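Side-chain contacts in putative phosphosugar isomerase (Clostridium difficile, PDB 3G68), which probably isomerises sugar phosphates as a double-SIS-domain protein related to the isomerase half of glucosamine-6-phosphate synthase: residues T3-M8 against A189-S194; Y220-E225 against N313-I318; G249-I254 against S279-N284; N174-K179 against P307-F312. All coordinates share one frame; numbering follows the deposited sequence.

Contacts 1, 2 and 4 are buried, whereas contact 3 lies towards the surface, near the ends where strands 258-264 and 284-289 of the second parallel sheet begin, and is apolar. The three buried contacts follow one another in space. Contact 1 packs on contact 2 where Ser194 and Tyr191 meet Pro317 and Val316, and contact 2 probably bonds to contact 4 through Asp222 and Thr311. The chain running from 307 to 318 serves contacts 2 and 4, while the consecutive helices 170-184 and 187-200 serve contacts 4 and 1. Chemistry shifts with place: aromatic edge packing in contact 1, an isoleucine and a bridging water in contact 2, and a charged hydrogen-bonded cluster in contact 4.

Contact 1. Residues T3-M8 against A189-S194; sequences TIQDYM and AVYKLS. With EDO (1,2-ethanediol), chain E.
Met8 and Tyr191 mark the closest approach of the two backbones, with their CA atoms 8.8 Å apart, a gap that side chains must bridge. Thr3 caps helix 4-20, and residues 4-8 form its opening turn, whereas 189-194 is an uninterrupted piece of helix 187-200. A capping box secures the first turn: Asp6 N donates to Thr3 OG1 at 3.2 Å, and Thr3 N returns a nearly straight bond to Asp6 OD2 at 3.0 Å. Tyr191 does the bridging. Placing CG anti to the backbone N (chi1 -174°) sends the ring out from its own helix, and both partners then meet it at the rim, close to the ring plane. Its OH comes within 3.1 Å of Gln5 CB, where the two side chains cross at about a right angle; the Gln5 chain turns about its CB-CG bond (chi2 91°), carrying the amide off from the phenol, its plane inclined 39° to the ring. Further along the same ring, the methyl CE of the selenomethionine Met8 rests 3.9 Å from Tyr191 CD2, while Met8 CB lies 4.1 Å from Tyr191 CE2. No hydrogen bond joins the segments. Lys192, outside the contact itself, holds both oxygens of an ethanediol through NZ, O1 at 2.8 Å; the diol, probably from the crystallisation liquor, also bonds to Thr3 and Asp6 of the second subunit and so lies between subunits. Helix 316-324 packs beside the contact: Gln5 and Tyr191 both touch Leu320, Met8 reaches Val316, and Ser194 lies against Pro317 and Leu299 of strand 299-300.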
# COMPACT_ATOMS: atom_id res chain seq x y z
N THR B 3 -32.45 -37.18 2.11
CA THR B 3 -33.75 -36.68 1.69
C THR B 3 -33.66 -36.09 0.28
O THR B 3 -32.57 -35.90 -0.30
CB THR B 3 -34.18 -35.58 2.63
OG1 THR B 3 -33.23 -34.52 2.59
CG2 THR B 3 -34.28 -36.10 4.08
N ILE B 4 -34.83 -35.78 -0.28
CA ILE B 4 -34.92 -35.10 -1.55
C ILE B 4 -34.07 -33.81 -1.50
O ILE B 4 -33.30 -33.54 -2.41
CB ILE B 4 -36.41 -34.76 -1.87
CG1 ILE B 4 -37.20 -36.03 -2.24
CG2 ILE B 4 -36.52 -33.77 -3.02
CD1 ILE B 4 -38.77 -35.79 -2.23
N GLN B 5 -34.17 -33.07 -0.39
CA GLN B 5 -33.42 -31.80 -0.26
C GLN B 5 -31.90 -32.03 -0.31
O GLN B 5 -31.19 -31.23 -0.92
CB GLN B 5 -33.78 -31.05 1.02
CG GLN B 5 -35.25 -30.59 1.19
CD GLN B 5 -36.17 -31.59 1.91
OE1 GLN B 5 -36.20 -32.78 1.61
NE2 GLN B 5 -36.91 -31.10 2.87
N ASP B 6 -31.44 -33.10 0.35
CA ASP B 6 -30.02 -33.47 0.33
C ASP B 6 -29.55 -33.71 -1.10
O ASP B 6 -28.51 -33.17 -1.50
CB ASP B 6 -29.72 -34.72 1.18
CG ASP B 6 -29.95 -34.49 2.67
OD1 ASP B 6 -29.69 -33.40 3.19
OD2 ASP B 6 -30.40 -35.43 3.34
N TYR B 7 -30.32 -34.49 -1.85
CA TYR B 7 -29.99 -34.79 -3.23
C TYR B 7 -30.07 -33.56 -4.11
O TYR B 7 -29.22 -33.43 -4.99
CB TYR B 7 -30.83 -35.94 -3.79
CG TYR B 7 -30.55 -37.28 -3.15
CD1 TYR B 7 -29.25 -37.79 -3.09
CD2 TYR B 7 -31.59 -38.09 -2.67
CE1 TYR B 7 -28.99 -39.04 -2.53
CE2 TYR B 7 -31.33 -39.35 -2.12
CZ TYR B 7 -30.03 -39.81 -2.04
OH TYR B 7 -29.77 -41.03 -1.52
N MSE B 8 -31.07 -32.68 -3.90
CA MSE B 8 -31.14 -31.40 -4.66
C MSE B 8 -29.88 -30.55 -4.39
O MSE B 8 -29.20 -30.13 -5.31
CB MSE B 8 -32.39 -30.59 -4.31
CG MSE B 8 -33.65 -31.20 -4.86
SE MSE B 8 -35.19 -30.24 -4.23
CE MSE B 8 -34.77 -28.57 -5.45
N ALA B 189 -29.06 -20.18 -4.89
CA ALA B 189 -29.83 -18.94 -4.66
C ALA B 189 -31.34 -19.15 -4.91
O ALA B 189 -32.19 -18.70 -4.11
CB ALA B 189 -29.29 -17.79 -5.52
N VAL B 190 -31.66 -19.87 -5.99
CA VAL B 190 -33.06 -20.20 -6.30
C VAL B 190 -33.69 -21.09 -5.21
O VAL B 190 -34.84 -20.89 -4.80
CB VAL B 190 -33.19 -20.79 -7.74
CG1 VAL B 190 -34.62 -21.39 -7.98
CG2 VAL B 190 -32.82 -19.72 -8.78
N TYR B 191 -32.93 -22.08 -4.72
CA TYR B 191 -33.37 -22.97 -3.64
C TYR B 191 -33.73 -22.16 -2.38
O TYR B 191 -34.80 -22.35 -1.77
CB TYR B 191 -32.26 -23.98 -3.36
CG TYR B 191 -32.60 -25.06 -2.37
CD1 TYR B 191 -32.56 -24.81 -1.02
CD2 TYR B 191 -32.90 -26.35 -2.80
CE1 TYR B 191 -32.86 -25.80 -0.12
CE2 TYR B 191 -33.21 -27.35 -1.90
CZ TYR B 191 -33.20 -27.05 -0.56
OH TYR B 191 -33.51 -27.98 0.38
N LYS B 192 -32.85 -21.24 -1.98
CA LYS B 192 -33.08 -20.39 -0.82
C LYS B 192 -34.35 -19.56 -0.96
O LYS B 192 -35.15 -19.51 -0.04
CB LYS B 192 -31.90 -19.47 -0.61
CG LYS B 192 -30.64 -20.17 -0.08
CD LYS B 192 -29.47 -19.16 -0.14
CE LYS B 192 -28.19 -19.68 0.45
NZ LYS B 192 -27.10 -18.66 0.30
N LEU B 193 -34.55 -18.93 -2.11
CA LEU B 193 -35.77 -18.13 -2.32
C LEU B 193 -37.01 -19.04 -2.35
O LEU B 193 -38.06 -18.70 -1.80
CB LEU B 193 -35.66 -17.32 -3.58
CG LEU B 193 -34.64 -16.18 -3.55
CD1 LEU B 193 -34.36 -15.73 -4.97
CD2 LEU B 193 -35.19 -15.04 -2.68
N SER B 194 -36.87 -20.20 -2.98
CA SER B 194 -37.96 -21.20 -2.98
C SER B 194 -38.41 -21.58 -1.57
O SER B 194 -39.61 -21.61 -1.28
CB SER B 194 -37.54 -22.44 -3.75
OG SER B 194 -37.27 -22.12 -5.11
C1 EDO E . -24.23 -20.09 1.82
O1 EDO E . -24.91 -18.86 2.10
C2 EDO E . -23.53 -19.92 0.48
O2 EDO E . -24.44 -19.93 -0.62

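Contact 2. Residues Y220-E225 against N313-I318; sequences YGDTLE and NFIVPI
Ile315 is the side chain that reaches from the 313-318 segment to helix 220-234, and its branches divide the work. It lies within the type I turn from Asn313 to Val316, its CA 6.7 Å from that of Asp222. From CB, which points at the helix, the chain forks. The CG2 methyl sits against Asp222, 3.6 Å from its carbonyl O and 3.7 Å from its CB. The other branch leaves with CG1 between the backbone N and the carbonyl carbon (chi1 67°) and then runs extended, carrying CD1 along the helix surface. There CD1 lies 3.7 Å from Asp222 O and 4.1 Å from Glu225 CG, whose side chain it crosses at about a right angle. With its two methyls the isoleucine thus touches residues three apart on the helix, including a backbone carbonyl. The polar link between the segments is indirect: a water accepts from Ile315 N at 3.0 Å and gives a weak bond to Asp222 OD2 at 2.9 Å. Asp222 has firmer partners as well, its OD1 meeting Lys151 and Tyr147 and its OD2 Thr311, while the Glu225 carboxylate is paired with Lys229 and bonded to His47 and Thr44. Each carboxylate is therefore fixed in place by several partners. Tyr147 and Tyr148 of helix 145-165 touch Ile315, as does Leu263 of strand 258-264, so the isoleucine lies among helix 220-234, helix 145-165 and the second parallel sheet.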
# COMPACT_ATOMS: atom_id res chain seq x y z
N TYR B 220 -41.39 -27.40 -21.53
CA TYR B 220 -42.45 -28.42 -21.53
C TYR B 220 -42.04 -29.73 -20.81
O TYR B 220 -42.77 -30.23 -19.97
CB TYR B 220 -42.93 -28.68 -22.98
CG TYR B 220 -44.04 -29.69 -23.06
CD1 TYR B 220 -45.23 -29.48 -22.38
CD2 TYR B 220 -43.89 -30.86 -23.80
CE1 TYR B 220 -46.25 -30.41 -22.45
CE2 TYR B 220 -44.89 -31.80 -23.86
CZ TYR B 220 -46.07 -31.58 -23.19
OH TYR B 220 -47.05 -32.52 -23.25
N GLY B 221 -40.85 -30.24 -21.08
CA GLY B 221 -40.37 -31.45 -20.40
C GLY B 221 -40.31 -31.24 -18.89
O GLY B 221 -40.79 -32.08 -18.12
N ASP B 222 -39.73 -30.11 -18.46
CA ASP B 222 -39.69 -29.77 -17.02
C ASP B 222 -41.07 -29.62 -16.40
O ASP B 222 -41.25 -29.95 -15.23
CB ASP B 222 -38.90 -28.48 -16.78
CG ASP B 222 -37.40 -28.65 -17.00
OD1 ASP B 222 -36.87 -29.79 -16.85
OD2 ASP B 222 -36.76 -27.61 -17.29
N THR B 223 -42.04 -29.14 -17.17
CA THR B 223 -43.45 -28.99 -16.70
C THR B 223 -44.05 -30.35 -16.42
O THR B 223 -44.66 -30.56 -15.40
CB THR B 223 -44.27 -28.18 -17.72
OG1 THR B 223 -43.63 -26.90 -17.86
CG2 THR B 223 -45.73 -27.98 -17.25
N LEU B 224 -43.85 -31.29 -17.34
CA LEU B 224 -44.29 -32.67 -17.17
C LEU B 224 -43.60 -33.36 -15.98
O LEU B 224 -44.23 -34.10 -15.22
CB LEU B 224 -44.01 -33.46 -18.44
CG LEU B 224 -44.76 -33.05 -19.69
CD1 LEU B 224 -44.30 -33.97 -20.88
CD2 LEU B 224 -46.28 -33.18 -19.43
N GLU B 225 -42.32 -33.09 -15.80
CA GLU B 225 -41.55 -33.69 -14.69
C GLU B 225 -42.01 -33.15 -13.35
O GLU B 225 -42.20 -33.92 -12.41
CB GLU B 225 -40.05 -33.45 -14.87
CG GLU B 225 -39.18 -33.87 -13.70
CD GLU B 225 -39.27 -35.34 -13.32
OE1 GLU B 225 -39.83 -36.14 -14.11
OE2 GLU B 225 -38.74 -35.67 -12.23
N ASN B 313 -32.72 -24.33 -13.45
CA ASN B 313 -33.27 -23.62 -12.32
C ASN B 313 -34.77 -23.62 -12.16
O ASN B 313 -35.24 -23.53 -11.04
CB ASN B 313 -32.91 -22.13 -12.42
CG ASN B 313 -31.41 -21.85 -12.46
OD1 ASN B 313 -31.02 -20.81 -12.99
ND2 ASN B 313 -30.57 -22.72 -11.89
N PHE B 314 -35.54 -23.71 -13.25
CA PHE B 314 -36.98 -23.38 -13.16
C PHE B 314 -37.85 -24.18 -12.21
O PHE B 314 -38.69 -23.60 -11.50
CB PHE B 314 -37.67 -23.34 -14.54
CG PHE B 314 -38.40 -22.06 -14.77
CD1 PHE B 314 -39.48 -21.72 -13.98
CD2 PHE B 314 -37.95 -21.17 -15.75
CE1 PHE B 314 -40.15 -20.49 -14.19
CE2 PHE B 314 -38.58 -19.96 -15.93
CZ PHE B 314 -39.67 -19.62 -15.15
N ILE B 315 -37.67 -25.50 -12.16
CA ILE B 315 -38.53 -26.33 -11.34
C ILE B 315 -37.99 -26.64 -9.94
O ILE B 315 -38.63 -27.37 -9.18
CB ILE B 315 -39.02 -27.62 -12.07
CG1 ILE B 315 -37.90 -28.60 -12.37
CG2 ILE B 315 -39.75 -27.27 -13.35
CD1 ILE B 315 -38.47 -29.96 -12.81
N VAL B 316 -36.84 -26.06 -9.59
CA VAL B 316 -36.30 -26.20 -8.21
C VAL B 316 -37.39 -25.97 -7.14
O VAL B 316 -37.52 -26.79 -6.23
CB VAL B 316 -35.05 -25.29 -7.98
CG1 VAL B 316 -34.65 -25.20 -6.50
CG2 VAL B 316 -33.91 -25.81 -8.77
N PRO B 317 -38.15 -24.86 -7.23
CA PRO B 317 -39.24 -24.63 -6.26
C PRO B 317 -40.26 -25.73 -6.14
O PRO B 317 -40.72 -26.03 -5.04
CB PRO B 317 -39.89 -23.32 -6.73
CG PRO B 317 -39.26 -23.02 -8.03
CD PRO B 317 -37.97 -23.67 -8.09
N ILE B 318 -40.62 -26.35 -7.26
CA ILE B 318 -41.62 -27.38 -7.28
C ILE B 318 -41.04 -28.65 -6.66
O ILE B 318 -41.70 -29.28 -5.86
CB ILE B 318 -42.18 -27.69 -8.71
CG1 ILE B 318 -42.76 -26.43 -9.35
CG2 ILE B 318 -43.26 -28.75 -8.61
CD1 ILE B 318 -43.88 -25.86 -8.58
O HOH W 1 -36.46 -26.41 -14.72

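Contact 3. Residues G249-I254 against S279-N284; sequences GIYNAI and SGWTEN
Ile254 and Trp281 bring the two segments together, with CA atoms 7.0 Å apart, the first just after a short 3-10 segment (251-253) and the second in the loop leading into strand 284-289. The indole supplies the largest share of the contact, through the six-membered part of its ring. Its CE3 edge meets the Ile254 side chain, CG2 approaching to 3.8 Å near the ring plane, and the two side chains cross at about a right angle. The neighbouring CZ3 reaches the 3-10 turn, 3.6 Å from Tyr251 O and 4.0 Å from Tyr251 CB. Ile254 CG2 also touches Thr282 CG2 at 4.1 Å. Because Thr282 has OG1 anti to its backbone N (chi1 173°), the methyl is left to face Ile254 while the hydroxyl accepts from Asn284 N at 3.0 Å, an ST turn; OG1 is also bonded to Ser258 O. Trp281 and Tyr251 are exposed, and the contact is an apolar patch at the protein surface. Both segments are helix-to-strand connections, entering the adjacent parallel strands 258-264 and 284-289, and the contact ties together two successive beta-alpha-beta crossovers of the second SIS-type sheet.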
# COMPACT_ATOMS: atom_id res chain seq x y z
N GLY B 249 -59.30 -26.17 -23.86
CA GLY B 249 -60.28 -26.90 -23.07
C GLY B 249 -60.03 -27.17 -21.61
O GLY B 249 -60.98 -27.51 -20.89
N ILE B 250 -58.78 -27.04 -21.15
CA ILE B 250 -58.45 -27.42 -19.76
C ILE B 250 -59.13 -26.49 -18.76
O ILE B 250 -59.50 -26.92 -17.66
CB ILE B 250 -56.92 -27.52 -19.49
CG1 ILE B 250 -56.19 -28.42 -20.51
CG2 ILE B 250 -56.62 -28.00 -17.99
CD1 ILE B 250 -56.75 -29.84 -20.70
N TYR B 251 -59.25 -25.21 -19.12
CA TYR B 251 -59.90 -24.20 -18.27
C TYR B 251 -61.30 -24.61 -17.79
O TYR B 251 -61.76 -24.09 -16.77
CB TYR B 251 -60.03 -22.84 -19.01
CG TYR B 251 -60.95 -22.88 -20.20
CD1 TYR B 251 -60.47 -23.15 -21.48
CD2 TYR B 251 -62.33 -22.66 -20.05
CE1 TYR B 251 -61.31 -23.21 -22.56
CE2 TYR B 251 -63.18 -22.74 -21.13
CZ TYR B 251 -62.66 -22.99 -22.39
OH TYR B 251 -63.49 -23.06 -23.48
N ASN B 252 -62.00 -25.47 -18.55
CA ASN B 252 -63.34 -25.93 -18.19
C ASN B 252 -63.37 -26.61 -16.84
O ASN B 252 -64.39 -26.58 -16.19
CB ASN B 252 -63.92 -26.91 -19.23
CG ASN B 252 -64.25 -26.26 -20.54
OD1 ASN B 252 -63.60 -26.49 -21.56
ND2 ASN B 252 -65.24 -25.42 -20.52
N ALA B 253 -62.26 -27.28 -16.44
CA ALA B 253 -62.22 -28.01 -15.18
C ALA B 253 -61.70 -27.21 -13.98
O ALA B 253 -61.59 -27.78 -12.89
CB ALA B 253 -61.39 -29.32 -15.35
N ILE B 254 -61.43 -25.92 -14.12
CA ILE B 254 -60.89 -25.13 -13.01
C ILE B 254 -62.03 -24.71 -12.08
O ILE B 254 -63.11 -24.26 -12.54
CB ILE B 254 -60.09 -23.92 -13.52
CG1 ILE B 254 -58.89 -24.38 -14.38
CG2 ILE B 254 -59.63 -22.99 -12.38
CD1 ILE B 254 -57.85 -25.35 -13.73
N SER B 279 -57.50 -16.32 -11.48
CA SER B 279 -57.59 -15.83 -10.10
C SER B 279 -59.02 -15.45 -9.72
O SER B 279 -59.34 -15.36 -8.54
CB SER B 279 -56.57 -14.72 -9.82
OG SER B 279 -55.25 -15.23 -10.01
N GLY B 280 -59.86 -15.25 -10.72
CA GLY B 280 -61.28 -15.04 -10.51
C GLY B 280 -62.01 -16.34 -10.18
O GLY B 280 -63.10 -16.27 -9.65
N TRP B 281 -61.44 -17.51 -10.51
CA TRP B 281 -62.04 -18.82 -10.21
C TRP B 281 -61.45 -19.54 -8.99
O TRP B 281 -62.13 -20.36 -8.37
CB TRP B 281 -61.97 -19.77 -11.41
CG TRP B 281 -62.63 -19.26 -12.69
CD1 TRP B 281 -63.71 -18.43 -12.78
CD2 TRP B 281 -62.33 -19.65 -14.04
NE1 TRP B 281 -64.06 -18.23 -14.09
CE2 TRP B 281 -63.22 -18.95 -14.89
CE3 TRP B 281 -61.35 -20.46 -14.61
CZ2 TRP B 281 -63.20 -19.08 -16.29
CZ3 TRP B 281 -61.33 -20.59 -16.00
CH2 TRP B 281 -62.24 -19.89 -16.83
N THR B 282 -60.18 -19.26 -8.68
CA THR B 282 -59.48 -19.87 -7.54
C THR B 282 -58.46 -18.91 -6.95
O THR B 282 -57.84 -18.12 -7.68
CB THR B 282 -58.77 -21.22 -7.93
OG1 THR B 282 -57.97 -21.70 -6.83
CG2 THR B 282 -57.91 -21.06 -9.17
N GLU B 283 -58.33 -18.99 -5.62
CA GLU B 283 -57.38 -18.18 -4.87
C GLU B 283 -56.00 -18.87 -4.79
O GLU B 283 -55.05 -18.34 -4.19
CB GLU B 283 -57.96 -17.87 -3.47
CG GLU B 283 -59.30 -17.10 -3.55
CD GLU B 283 -59.86 -16.65 -2.21
OE1 GLU B 283 -60.89 -15.91 -2.22
OE2 GLU B 283 -59.30 -17.03 -1.16
N ASN B 284 -55.88 -20.04 -5.43
CA ASN B 284 -54.66 -20.84 -5.41
C ASN B 284 -53.84 -20.79 -6.68
O ASN B 284 -53.42 -21.84 -7.19
CB ASN B 284 -55.06 -22.29 -5.07
CG ASN B 284 -55.96 -22.37 -3.87
OD1 ASN B 284 -55.65 -21.79 -2.83
ND2 ASN B 284 -57.10 -23.03 -4.03

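Contact 4. Residues N174-K179 against P307-F312; sequences NEEINK and PYYQTF
Glu176 and Tyr309 are joined by the one hydrogen bond that crosses between helix 170-184 and the loop 307-312. Tyr309 OH donates to Glu176 OE1 at 2.6 Å, on that oxygen's anti lone pair and in the plane of the ring; carboxylate and ring planes are 32° apart. The same hydroxyl also bonds to Tyr55 OH, so it is held from two quarters. Charge fixes the other carboxylate oxygen: Lys179 NZ forms a salt bridge to Glu176 OE2 at 3.0 Å, on its syn side, and Lys172 makes a second. With two lysines close by, the glutamate is probably ionised, a good acceptor for the phenol. Glu176 reaches this place by bending at chi2 (-51°), which turns OE1 toward the tyrosine hydroxyl and OE2 toward the lysine NZ. Apolar packing accompanies the polar bonds. Lys179 lays its aliphatic part against the tyrosine, CB lying 3.6 Å from Tyr309 CE2 and CD 3.9 Å from that same atom, before its extended chain leads NZ off to the salt bridge. Tyr55 meets the Tyr309 ring with planes at about 60°. Within the helix, Asn178 ND2 bonds to Asn174 O at 2.9 Å, on the opposite face of that carbonyl's plane from Asn178 N, and Asn178 OD1 accepts from Arg14 of the second subunit. Glu176 and Lys179 form the i to i+3 ion pair of an alpha-helix, here topped by a tyrosine that ties the loop after strand 299-300, last of the second sheet, to helix 170-184, one of the helices lying between the two sheets in the chain.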
# COMPACT_ATOMS: atom_id res chain seq x y z
N ASN B 174 -16.55 -23.98 -25.37
CA ASN B 174 -16.19 -23.37 -24.09
C ASN B 174 -17.22 -22.31 -23.61
O ASN B 174 -17.57 -22.24 -22.44
CB ASN B 174 -14.82 -22.70 -24.21
CG ASN B 174 -14.37 -22.11 -22.90
OD1 ASN B 174 -14.40 -20.89 -22.70
ND2 ASN B 174 -14.01 -22.98 -21.97
N GLU B 175 -17.67 -21.46 -24.50
CA GLU B 175 -18.66 -20.46 -24.15
C GLU B 175 -19.97 -21.09 -23.64
O GLU B 175 -20.57 -20.60 -22.69
CB GLU B 175 -18.98 -19.60 -25.34
CG GLU B 175 -20.02 -18.53 -25.07
CD GLU B 175 -20.25 -17.59 -26.24
OE1 GLU B 175 -19.67 -17.80 -27.33
OE2 GLU B 175 -21.04 -16.64 -26.06
N GLU B 176 -20.44 -22.13 -24.34
CA GLU B 176 -21.66 -22.85 -23.93
C GLU B 176 -21.47 -23.56 -22.59
O GLU B 176 -22.37 -23.51 -21.74
CB GLU B 176 -22.15 -23.79 -25.02
CG GLU B 176 -22.59 -23.07 -26.29
CD GLU B 176 -23.58 -21.93 -26.07
OE1 GLU B 176 -24.61 -22.13 -25.41
OE2 GLU B 176 -23.34 -20.82 -26.60
N ILE B 177 -20.31 -24.18 -22.38
CA ILE B 177 -20.04 -24.76 -21.05
C ILE B 177 -20.14 -23.69 -19.97
O ILE B 177 -20.73 -23.92 -18.92
CB ILE B 177 -18.68 -25.43 -20.97
CG1 ILE B 177 -18.62 -26.65 -21.89
CG2 ILE B 177 -18.35 -25.79 -19.52
CD1 ILE B 177 -19.67 -27.69 -21.65
N ASN B 178 -19.58 -22.51 -20.23
CA ASN B 178 -19.61 -21.41 -19.26
C ASN B 178 -21.04 -20.86 -19.00
O ASN B 178 -21.34 -20.52 -17.87
CB ASN B 178 -18.57 -20.36 -19.60
CG ASN B 178 -17.17 -20.79 -19.11
OD1 ASN B 178 -16.90 -20.77 -17.90
ND2 ASN B 178 -16.32 -21.21 -20.02
N LYS B 179 -21.90 -20.84 -20.02
CA LYS B 179 -23.32 -20.47 -19.83
C LYS B 179 -24.05 -21.49 -18.93
O LYS B 179 -24.82 -21.12 -18.03
CB LYS B 179 -24.05 -20.36 -21.17
CG LYS B 179 -23.58 -19.24 -22.01
CD LYS B 179 -24.43 -19.23 -23.30
CE LYS B 179 -24.06 -18.09 -24.18
NZ LYS B 179 -24.66 -18.31 -25.49
N PRO B 307 -33.31 -19.78 -23.29
CA PRO B 307 -34.44 -20.71 -23.31
C PRO B 307 -34.11 -22.17 -23.06
O PRO B 307 -35.01 -22.95 -22.78
CB PRO B 307 -35.02 -20.53 -24.72
CG PRO B 307 -33.89 -20.04 -25.52
CD PRO B 307 -33.06 -19.21 -24.63
N TYR B 308 -32.83 -22.52 -23.17
CA TYR B 308 -32.38 -23.87 -22.95
C TYR B 308 -31.81 -24.05 -21.55
O TYR B 308 -32.18 -24.98 -20.85
CB TYR B 308 -31.33 -24.26 -23.98
CG TYR B 308 -31.76 -24.00 -25.41
CD1 TYR B 308 -32.80 -24.71 -25.98
CD2 TYR B 308 -31.10 -23.04 -26.20
CE1 TYR B 308 -33.21 -24.49 -27.28
CE2 TYR B 308 -31.50 -22.80 -27.52
CZ TYR B 308 -32.55 -23.54 -28.06
OH TYR B 308 -32.97 -23.34 -29.36
N TYR B 309 -30.93 -23.15 -21.13
CA TYR B 309 -30.23 -23.34 -19.83
C TYR B 309 -31.04 -23.02 -18.58
O TYR B 309 -30.67 -23.44 -17.47
CB TYR B 309 -28.84 -22.66 -19.83
CG TYR B 309 -27.98 -23.08 -21.02
CD1 TYR B 309 -27.90 -24.41 -21.41
CD2 TYR B 309 -27.25 -22.13 -21.75
CE1 TYR B 309 -27.12 -24.80 -22.53
CE2 TYR B 309 -26.47 -22.51 -22.81
CZ TYR B 309 -26.42 -23.83 -23.21
OH TYR B 309 -25.66 -24.21 -24.29
N GLN B 310 -32.16 -22.32 -18.76
CA GLN B 310 -33.11 -22.08 -17.66
C GLN B 310 -33.61 -23.38 -17.07
O GLN B 310 -34.13 -23.39 -15.95
CB GLN B 310 -34.30 -21.23 -18.13
CG GLN B 310 -35.19 -21.92 -19.17
CD GLN B 310 -36.37 -21.07 -19.64
OE1 GLN B 310 -36.82 -20.16 -18.96
NE2 GLN B 310 -36.87 -21.38 -20.82
N THR B 311 -33.50 -24.48 -17.81
CA THR B 311 -33.90 -25.79 -17.34
C THR B 311 -33.17 -26.18 -16.03
O THR B 311 -33.65 -26.97 -15.27
CB THR B 311 -33.71 -26.90 -18.41
OG1 THR B 311 -34.39 -28.10 -18.00
CG2 THR B 311 -32.22 -27.19 -18.65
N PHE B 312 -32.00 -25.63 -15.78
CA PHE B 312 -31.27 -25.95 -14.54
C PHE B 312 -31.72 -25.21 -13.31
O PHE B 312 -31.13 -25.39 -12.25
CB PHE B 312 -29.76 -25.80 -14.75
CG PHE B 312 -29.27 -26.71 -15.78
CD1 PHE B 312 -29.36 -28.09 -15.59
CD2 PHE B 312 -28.80 -26.23 -17.00
CE1 PHE B 312 -28.95 -28.98 -16.60
CE2 PHE B 312 -28.37 -27.12 -17.99
CZ PHE B 312 -28.45 -28.49 -17.78